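Local structure of ribonucleoside-diphosphate reductase (Pseudomonas aeruginosa, 5IM3) at residues I692-I697 / A751-R756; L723-E728 / L744-D749. The protein probably reduces ribonucleoside diphosphates to the deoxyribonucleotides needed for DNA synthesis, and binds dATP as an allosteric ligand in its ATP cone region. All coordinates share one frame; numbering follows the deposited sequence.

Interaction 1: I692-I697 / A751-R756; sequences ISYYAI and APLRER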
ATOM      1  N   ILE A 692      47.067 -15.468 -18.386  1.00 56.72           N
ATOM      2  CA  ILE A 692      47.634 -14.193 -17.956  1.00 58.27           C
ATOM      3  C   ILE A 692      48.389 -14.366 -16.644  1.00 58.63           C
ATOM      4  O   ILE A 692      49.486 -13.825 -16.465  1.00 57.34           O
ATOM      5  CB  ILE A 692      46.524 -13.130 -17.836  1.00 57.21           C
ATOM      6  CG1 ILE A 692      45.872 -12.896 -19.200  1.00 60.11           C
ATOM      7  CG2 ILE A 692      47.086 -11.821 -17.287  1.00 54.65           C
ATOM      8  CD1 ILE A 692      44.666 -11.982 -19.166  1.00 58.95           C
ATOM      9  N   SER A 693      47.818 -15.133 -15.713  1.00 63.23           N
ATOM     10  CA  SER A 693      48.449 -15.320 -14.409  1.00 68.65           C
ATOM     11  C   SER A 693      49.823 -15.959 -14.547  1.00 66.29           C
ATOM     12  O   SER A 693      50.797 -15.511 -13.930  1.00 64.96           O
ATOM     13  CB  SER A 693      47.556 -16.178 -13.520  1.00 76.13           C
ATOM     14  OG  SER A 693      48.281 -16.650 -12.406  1.00 85.23           O
ATOM     15  N   TYR A 694      49.913 -17.027 -15.342  1.00 65.56           N
ATOM     16  CA  TYR A 694      51.195 -17.684 -15.568  1.00 65.55           C
ATOM     17  C   TYR A 694      52.228 -16.692 -16.088  1.00 63.90           C
ATOM     18  O   TYR A 694      53.342 -16.601 -15.562  1.00 63.80           O
ATOM     19  CB  TYR A 694      51.006 -18.841 -16.552  1.00 67.23           C
ATOM     20  CG  TYR A 694      52.205 -19.748 -16.699  1.00 68.31           C
ATOM     21  CD1 TYR A 694      53.245 -19.423 -17.557  1.00 69.09           C
ATOM     22  CD2 TYR A 694      52.288 -20.941 -15.989  1.00 69.27           C
ATOM     23  CE1 TYR A 694      54.338 -20.252 -17.700  1.00 71.40           C
ATOM     24  CE2 TYR A 694      53.379 -21.779 -16.127  1.00 70.57           C
ATOM     25  CZ  TYR A 694      54.400 -21.427 -16.981  1.00 72.42           C
ATOM     26  OH  TYR A 694      55.488 -22.257 -17.122  1.00 77.06           O
ATOM     27  N   TYR A 695      51.861 -15.925 -17.117  1.00 61.35           N
ATOM     28  CA  TYR A 695      52.795 -14.976 -17.713  1.00 60.36           C
ATOM     29  C   TYR A 695      53.136 -13.846 -16.751  1.00 58.46           C
ATOM     30  O   TYR A 695      54.298 -13.437 -16.651  1.00 58.65           O
ATOM     31  CB  TYR A 695      52.205 -14.428 -19.011  1.00 60.25           C
ATOM     32  CG  TYR A 695      51.974 -15.502 -20.045  1.00 61.99           C
ATOM     33  CD1 TYR A 695      52.917 -16.503 -20.240  1.00 64.18           C
ATOM     34  CD2 TYR A 695      50.814 -15.530 -20.808  1.00 61.98           C
ATOM     35  CE1 TYR A 695      52.726 -17.488 -21.167  1.00 65.27           C
ATOM     36  CE2 TYR A 695      50.614 -16.521 -21.743  1.00 64.24           C
ATOM     37  CZ  TYR A 695      51.585 -17.493 -21.905  1.00 65.58           C
ATOM     38  OH  TYR A 695      51.411 -18.482 -22.818  1.00 68.46           O
ATOM     39  N   ALA A 696      52.140 -13.327 -16.033  1.00 54.63           N
ATOM     40  CA  ALA A 696      52.407 -12.258 -15.079  1.00 57.47           C
ATOM     41  C   ALA A 696      53.362 -12.732 -13.991  1.00 55.91           C
ATOM     42  O   ALA A 696      54.346 -12.055 -13.669  1.00 55.11           O
ATOM     43  CB  ALA A 696      51.094 -11.757 -14.475  1.00 54.36           C
ATOM     44  N   ILE A 697      53.097 -13.908 -13.422  1.00 51.12           N
ATOM     45  CA  ILE A 697      53.995 -14.452 -12.410  1.00 52.71           C
ATOM     46  C   ILE A 697      55.371 -14.708 -13.011  1.00 54.49           C
ATOM     47  O   ILE A 697      56.399 -14.396 -12.400  1.00 53.04           O
ATOM     48  CB  ILE A 697      53.386 -15.726 -11.791  1.00 54.02           C
ATOM     49  CG1 ILE A 697      52.131 -15.361 -10.985  1.00 52.34           C
ATOM     50  CG2 ILE A 697      54.412 -16.442 -10.904  1.00 55.63           C
ATOM     51  CD1 ILE A 697      51.379 -16.548 -10.417  1.00 50.73           C
ATOM     52  N   ALA A 751      54.021 -26.793 -12.088  1.00 74.36           N
ATOM     53  CA  ALA A 751      55.121 -27.291 -11.267  1.00 74.01           C
ATOM     54  C   ALA A 751      56.449 -26.624 -11.594  1.00 73.33           C
ATOM     55  O   ALA A 751      57.165 -26.247 -10.651  1.00 73.44           O
ATOM     56  CB  ALA A 751      55.220 -28.816 -11.410  1.00 76.57           C
ATOM     57  N   PRO A 752      56.841 -26.442 -12.861  1.00 75.21           N
ATOM     58  CA  PRO A 752      58.120 -25.761 -13.120  1.00 74.70           C
ATOM     59  C   PRO A 752      58.128 -24.314 -12.666  1.00 73.10           C
ATOM     60  O   PRO A 752      59.150 -23.835 -12.158  1.00 73.64           O
ATOM     61  CB  PRO A 752      58.280 -25.879 -14.644  1.00 75.58           C
ATOM     62  CG  PRO A 752      57.382 -27.001 -15.044  1.00 76.95           C
ATOM     63  CD  PRO A 752      56.220 -26.922 -14.107  1.00 75.46           C
ATOM     64  N   LEU A 753      57.018 -23.594 -12.844  1.00 70.07           N
ATOM     65  CA  LEU A 753      56.961 -22.208 -12.393  1.00 69.13           C
ATOM     66  C   LEU A 753      56.879 -22.119 -10.874  1.00 69.13           C
ATOM     67  O   LEU A 753      57.421 -21.180 -10.280  1.00 69.39           O
ATOM     68  CB  LEU A 753      55.771 -21.496 -13.036  1.00 66.12           C
ATOM     69  CG  LEU A 753      55.678 -19.990 -12.781  1.00 64.51           C
ATOM     70  CD1 LEU A 753      56.904 -19.267 -13.325  1.00 65.17           C
ATOM     71  CD2 LEU A 753      54.405 -19.421 -13.393  1.00 62.93           C
ATOM     72  N   ARG A 754      56.211 -23.079 -10.229  1.00 68.95           N
ATOM     73  CA  ARG A 754      56.187 -23.120  -8.772  1.00 69.83           C
ATOM     74  C   ARG A 754      57.583 -23.290  -8.186  1.00 71.26           C
ATOM     75  O   ARG A 754      57.794 -22.966  -7.012  1.00 69.64           O
ATOM     76  CB  ARG A 754      55.275 -24.255  -8.294  1.00 70.86           C
ATOM     77  CG  ARG A 754      55.134 -24.356  -6.776  1.00 69.91           C
ATOM     78  CD  ARG A 754      54.179 -25.469  -6.367  1.00 70.28           C
ATOM     79  NE  ARG A 754      52.788 -25.144  -6.677  1.00 70.26           N
ATOM     80  CZ  ARG A 754      52.139 -25.545  -7.768  1.00 71.23           C
ATOM     81  NH1 ARG A 754      52.740 -26.301  -8.676  1.00 74.01           N
ATOM     82  NH2 ARG A 754      50.874 -25.188  -7.951  1.00 70.42           N
ATOM     83  N   GLU A 755      58.540 -23.782  -8.976  1.00 73.41           N
ATOM     84  CA  GLU A 755      59.909 -23.922  -8.494  1.00 73.88           C
ATOM     85  C   GLU A 755      60.674 -22.612  -8.629  1.00 72.93           C
ATOM     86  O   GLU A 755      61.340 -22.174  -7.684  1.00 73.27           O
ATOM     87  CB  GLU A 755      60.620 -25.039  -9.258  1.00 78.99           C
ATOM     88  CG  GLU A 755      61.972 -25.430  -8.682  1.00 81.48           C
ATOM     89  CD  GLU A 755      62.714 -26.420  -9.557  1.00 85.25           C
ATOM     90  OE1 GLU A 755      62.527 -26.381 -10.793  1.00 86.59           O
ATOM     91  OE2 GLU A 755      63.482 -27.240  -9.012  1.00 88.17           O
ATOM     92  N   ARG A 756      60.588 -21.967  -9.797  1.00 71.01           N
ATOM     93  CA  ARG A 756      61.341 -20.735 -10.016  1.00 70.24           C
ATOM     94  C   ARG A 756      60.857 -19.609  -9.113  1.00 68.17           C
ATOM     95  O   ARG A 756      61.645 -18.729  -8.750  1.00 65.64           O
ATOM     96  CB  ARG A 756      61.251 -20.300 -11.480  1.00 68.38           C
ATOM     97  CG  ARG A 756      61.919 -18.947 -11.751  1.00 67.21           C
ATOM     98  CD  ARG A 756      62.554 -18.878 -13.133  1.00 68.53           C
ATOM     99  NE  ARG A 756      61.626 -18.416 -14.164  1.00 66.35           N
ATOM    100  CZ  ARG A 756      61.710 -17.251 -14.803  1.00 65.12           C
ATOM    101  NH1 ARG A 756      62.683 -16.386 -14.541  1.00 63.62           N
ATOM    102  NH2 ARG A 756      60.809 -16.950 -15.727  1.00 65.82           N
TER
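One face of the Tyr694 ring is occupied by a methyl group of Leu753, in a CH-pi contact that ties two helices together. Leu753 CD2 is 3.8 Å from the centroid of the Tyr694 ring and only 17° off the ring normal, so it sits well over the face, though displaced a little toward the rim. Trp750 meets the same tyrosine in an edge-to-face (T-shaped) pairing. This is helix-helix packing within the barrel domain of the reductase: the long helix 679-707 receives the short helix 751-757 against its flank, with Tyr694 CA and Leu753 CA 8.0 Å apart.

Leucine suits this place because its gamma-branched chain carries a methyl two bonds beyond CB. With CG anti to the backbone N (chi1 -173°), and CD2 anti to CA in turn, that methyl is set over the Tyr694 ring, the chain sliding past Tyr694 in the opposite direction. Closer to its root, Leu753 CB lies 3.9 Å from Tyr694 CE2, so the arm is flanked by the ring along much of its length. The aromatic face offers an apolar platform, and the hydroxyl end extends past Leu753 CB toward helix 751-757.

The buried Ile697, one helical turn after Tyr694, also meets Leu753. Its beta-branch provides the touching atom, and the two aliphatic chains run at a slant to each other. Ile697 also packs on Pro724 of helix 724-735, which makes it a shared apolar contact of three helices. No hydrogen bond crosses the contact, but charge supplements it nearby: Arg756 forms salt bridges with Asp702 and Asp705, farther along helix 679-707. The same leucine methyl thus serves both residues, with Ile697 CG2 3.9 Å from Leu753 CD2.

Interaction 2: L723-E728 / L744-D749; sequences LPIDSE and LSETLD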
ATOM      1  N   LEU A 723      51.124 -20.761  -4.824  1.00 65.70           N
ATOM      2  CA  LEU A 723      50.614 -19.847  -5.834  1.00 64.85           C
ATOM      3  C   LEU A 723      49.131 -19.609  -5.587  1.00 64.07           C
ATOM      4  O   LEU A 723      48.551 -20.229  -4.687  1.00 65.58           O
ATOM      5  CB  LEU A 723      50.852 -20.419  -7.234  1.00 68.15           C
ATOM      6  CG  LEU A 723      52.266 -20.937  -7.492  1.00 69.35           C
ATOM      7  CD1 LEU A 723      52.411 -21.440  -8.917  1.00 71.86           C
ATOM      8  CD2 LEU A 723      53.292 -19.861  -7.207  1.00 69.49           C
ATOM      9  N   PRO A 724      48.483 -18.713  -6.340  1.00 59.40           N
ATOM     10  CA  PRO A 724      47.039 -18.505  -6.127  1.00 58.23           C
ATOM     11  C   PRO A 724      46.222 -19.780  -6.231  1.00 59.69           C
ATOM     12  O   PRO A 724      45.303 -19.985  -5.429  1.00 59.78           O
ATOM     13  CB  PRO A 724      46.678 -17.492  -7.222  1.00 57.11           C
ATOM     14  CG  PRO A 724      47.918 -16.704  -7.405  1.00 56.50           C
ATOM     15  CD  PRO A 724      49.052 -17.687  -7.232  1.00 58.73           C
ATOM     16  N   ILE A 725      46.528 -20.650  -7.197  1.00 61.70           N
ATOM     17  CA  ILE A 725      45.772 -21.892  -7.326  1.00 63.93           C
ATOM     18  C   ILE A 725      45.900 -22.727  -6.062  1.00 64.88           C
ATOM     19  O   ILE A 725      44.955 -23.424  -5.668  1.00 65.53           O
ATOM     20  CB  ILE A 725      46.235 -22.674  -8.573  1.00 66.65           C
ATOM     21  CG1 ILE A 725      45.332 -23.889  -8.819  1.00 66.27           C
ATOM     22  CG2 ILE A 725      47.694 -23.104  -8.433  1.00 67.07           C
ATOM     23  CD1 ILE A 725      43.892 -23.534  -9.147  1.00 64.77           C
ATOM     24  N   ASP A 726      47.061 -22.676  -5.405  1.00 64.80           N
ATOM     25  CA  ASP A 726      47.241 -23.366  -4.134  1.00 65.55           C
ATOM     26  C   ASP A 726      46.556 -22.633  -2.987  1.00 63.72           C
ATOM     27  O   ASP A 726      46.091 -23.275  -2.039  1.00 63.60           O
ATOM     28  CB  ASP A 726      48.733 -23.536  -3.843  1.00 65.66           C
ATOM     29  CG  ASP A 726      49.439 -24.369  -4.898  1.00 67.69           C
ATOM     30  OD1 ASP A 726      48.928 -25.457  -5.237  1.00 69.75           O
ATOM     31  OD2 ASP A 726      50.502 -23.937  -5.392  1.00 67.70           O
ATOM     32  N   SER A 727      46.483 -21.300  -3.052  1.00 67.21           N
ATOM     33  CA  SER A 727      45.741 -20.546  -2.044  1.00 67.52           C
ATOM     34  C   SER A 727      44.286 -20.994  -1.979  1.00 68.04           C
ATOM     35  O   SER A 727      43.708 -21.094  -0.891  1.00 67.89           O
ATOM     36  CB  SER A 727      45.819 -19.048  -2.344  1.00 66.24           C
ATOM     37  OG  SER A 727      47.153 -18.582  -2.367  1.00 68.02           O
ATOM     38  N   GLU A 728      43.672 -21.257  -3.137  1.00 69.72           N
ATOM     39  CA  GLU A 728      42.292 -21.738  -3.155  1.00 70.09           C
ATOM     40  C   GLU A 728      42.157 -23.047  -2.392  1.00 71.95           C
ATOM     41  O   GLU A 728      41.201 -23.236  -1.633  1.00 72.29           O
ATOM     42  CB  GLU A 728      41.812 -21.923  -4.596  1.00 70.29           C
ATOM     43  CG  GLU A 728      41.440 -20.641  -5.311  1.00 68.99           C
ATOM     44  CD  GLU A 728      40.045 -20.152  -4.965  1.00 67.19           C
ATOM     45  OE1 GLU A 728      39.248 -19.919  -5.897  1.00 65.92           O
ATOM     46  OE2 GLU A 728      39.746 -19.997  -3.762  1.00 65.99           O
ATOM     47  N   LEU A 744      38.614 -26.421  -9.296  1.00 73.69           N
ATOM     48  CA  LEU A 744      40.061 -26.474  -9.111  1.00 73.11           C
ATOM     49  C   LEU A 744      40.785 -26.974 -10.358  1.00 75.25           C
ATOM     50  O   LEU A 744      41.936 -27.412 -10.267  1.00 77.24           O
ATOM     51  CB  LEU A 744      40.400 -27.354  -7.904  1.00 74.55           C
ATOM     52  CG  LEU A 744      40.758 -26.664  -6.583  1.00 74.19           C
ATOM     53  CD1 LEU A 744      39.801 -25.533  -6.241  1.00 71.94           C
ATOM     54  CD2 LEU A 744      40.784 -27.689  -5.455  1.00 75.47           C
ATOM     55  N   SER A 745      40.146 -26.904 -11.525  1.00 72.44           N
ATOM     56  CA  SER A 745      40.748 -27.432 -12.739  1.00 73.72           C
ATOM     57  C   SER A 745      41.917 -26.559 -13.188  1.00 73.39           C
ATOM     58  O   SER A 745      42.006 -25.370 -12.866  1.00 70.85           O
ATOM     59  CB  SER A 745      39.710 -27.529 -13.858  1.00 74.13           C
ATOM     60  OG  SER A 745      39.293 -26.243 -14.284  1.00 72.72           O
ATOM     61  N   GLU A 746      42.824 -27.175 -13.948  1.00 76.49           N
ATOM     62  CA  GLU A 746      44.025 -26.516 -14.440  1.00 76.24           C
ATOM     63  C   GLU A 746      44.329 -27.024 -15.841  1.00 77.52           C
ATOM     64  O   GLU A 746      44.207 -28.221 -16.111  1.00 79.52           O
ATOM     65  CB  GLU A 746      45.226 -26.786 -13.524  1.00 77.05           C
ATOM     66  CG  GLU A 746      44.981 -26.450 -12.062  1.00 78.84           C
ATOM     67  CD  GLU A 746      46.152 -26.821 -11.173  1.00 79.87           C
ATOM     68  OE1 GLU A 746      45.963 -26.887  -9.939  1.00 77.78           O
ATOM     69  OE2 GLU A 746      47.257 -27.055 -11.712  1.00 81.21           O
ATOM     70  N   THR A 747      44.734 -26.114 -16.728  1.00 76.94           N
ATOM     71  CA  THR A 747      45.063 -26.464 -18.104  1.00 79.51           C
ATOM     72  C   THR A 747      46.537 -26.270 -18.432  1.00 80.44           C
ATOM     73  O   THR A 747      46.950 -26.576 -19.555  1.00 81.86           O
ATOM     74  CB  THR A 747      44.214 -25.641 -19.081  1.00 78.71           C
ATOM     75  OG1 THR A 747      44.659 -24.280 -19.082  1.00 77.49           O
ATOM     76  CG2 THR A 747      42.742 -25.690 -18.690  1.00 78.02           C
ATOM     77  N   LEU A 748      47.338 -25.773 -17.491  1.00 83.30           N
ATOM     78  CA  LEU A 748      48.764 -25.552 -17.685  1.00 84.30           C
ATOM     79  C   LEU A 748      49.556 -26.442 -16.736  1.00 86.02           C
ATOM     80  O   LEU A 748      48.998 -27.131 -15.879  1.00 86.59           O
ATOM     81  CB  LEU A 748      49.129 -24.079 -17.453  1.00 82.40           C
ATOM     82  CG  LEU A 748      49.058 -23.127 -18.650  1.00 83.81           C
ATOM     83  CD1 LEU A 748      47.694 -23.157 -19.324  1.00 84.11           C
ATOM     84  CD2 LEU A 748      49.400 -21.715 -18.200  1.00 80.25           C
ATOM     85  N   ASP A 749      50.877 -26.421 -16.902  1.00 84.63           N
ATOM     86  CA  ASP A 749      51.799 -27.120 -16.012  1.00 84.81           C
ATOM     87  C   ASP A 749      52.475 -26.081 -15.126  1.00 82.01           C
ATOM     88  O   ASP A 749      53.362 -25.352 -15.579  1.00 82.46           O
ATOM     89  CB  ASP A 749      52.832 -27.921 -16.798  1.00 86.95           C
ATOM     90  CG  ASP A 749      53.829 -28.623 -15.895  1.00 88.12           C
ATOM     91  OD1 ASP A 749      53.494 -28.871 -14.716  1.00 87.43           O
ATOM     92  OD2 ASP A 749      54.948 -28.926 -16.360  1.00 90.10           O
TER
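Ile725 CG1 rests against Glu746 OE1 at 3.3 Å, the shortest approach between the helix start and the loop that returns to it. Glu746 stretches out beyond CG and crosses the isoleucine at a slant, its CD lying 3.8 Å from Ile725 CG1. The aliphatic branch gets there because Ile725 holds CG1 anti to the backbone N (chi1 -173°), facing the loop. Glutamate suits this partly exposed position by its reach: the extended chain lays its carboxylate end against Ile725 CG1, with Glu746 CG only at the margin. One turn on, Glu728 CB makes a looser apolar contact with Leu744 CD1, at 4.4 Å.

Behind these residues, the first turn of helix 724-735 is fixed by its own polar groups. Leu723 stands at the N-cap, and its N donates to Asp726 OD2 over 3.3 Å, a fairly straight bond (161°) made to the anti lone pair. Leu723 O is gripped twice, by Ser727 N at 2.8 Å and by Ser727 OG, which approaches from above the carbonyl plane. Proline fits directly after the cap, where no N-H is needed for helical bonding. Asp726 has the like charge of Glu746 nearby, which its salt bridge to Arg754 probably offsets.

On the loop side, Thr747 OG1 is hydrogen-bonded to Glu690 of helix 679-707, anchoring the segment next to Glu746. Asp726, the N3 residue, supplies one of the two bonds of a capping box by accepting from the N-cap N-H; the reciprocal bond is missing because leucine has no side-chain acceptor, and the connecting loop folds back over this helix N-terminus.

In the fold
Of these parts, helix 679-707 comes first along the chain and supplies the first half of interaction 1. The chain then enters helix 724-735, returns through the loop at 744-749, and starts helix 751-757, which packs back on the first helix. Interaction 1 therefore closes a loop of 53 residues, and interaction 2, closing one of 15, is nested inside it. Their centres are about 10 Å apart. A salt bridge joins them, Arg754 NH2 to Asp726 OD2 at 2.9 Å, and Tyr694 CB packs on Leu748 CD2 at 3.7 Å. Together they bind three consecutive helices and a connecting loop into one block of the barrel domain, away from the nucleotide sites.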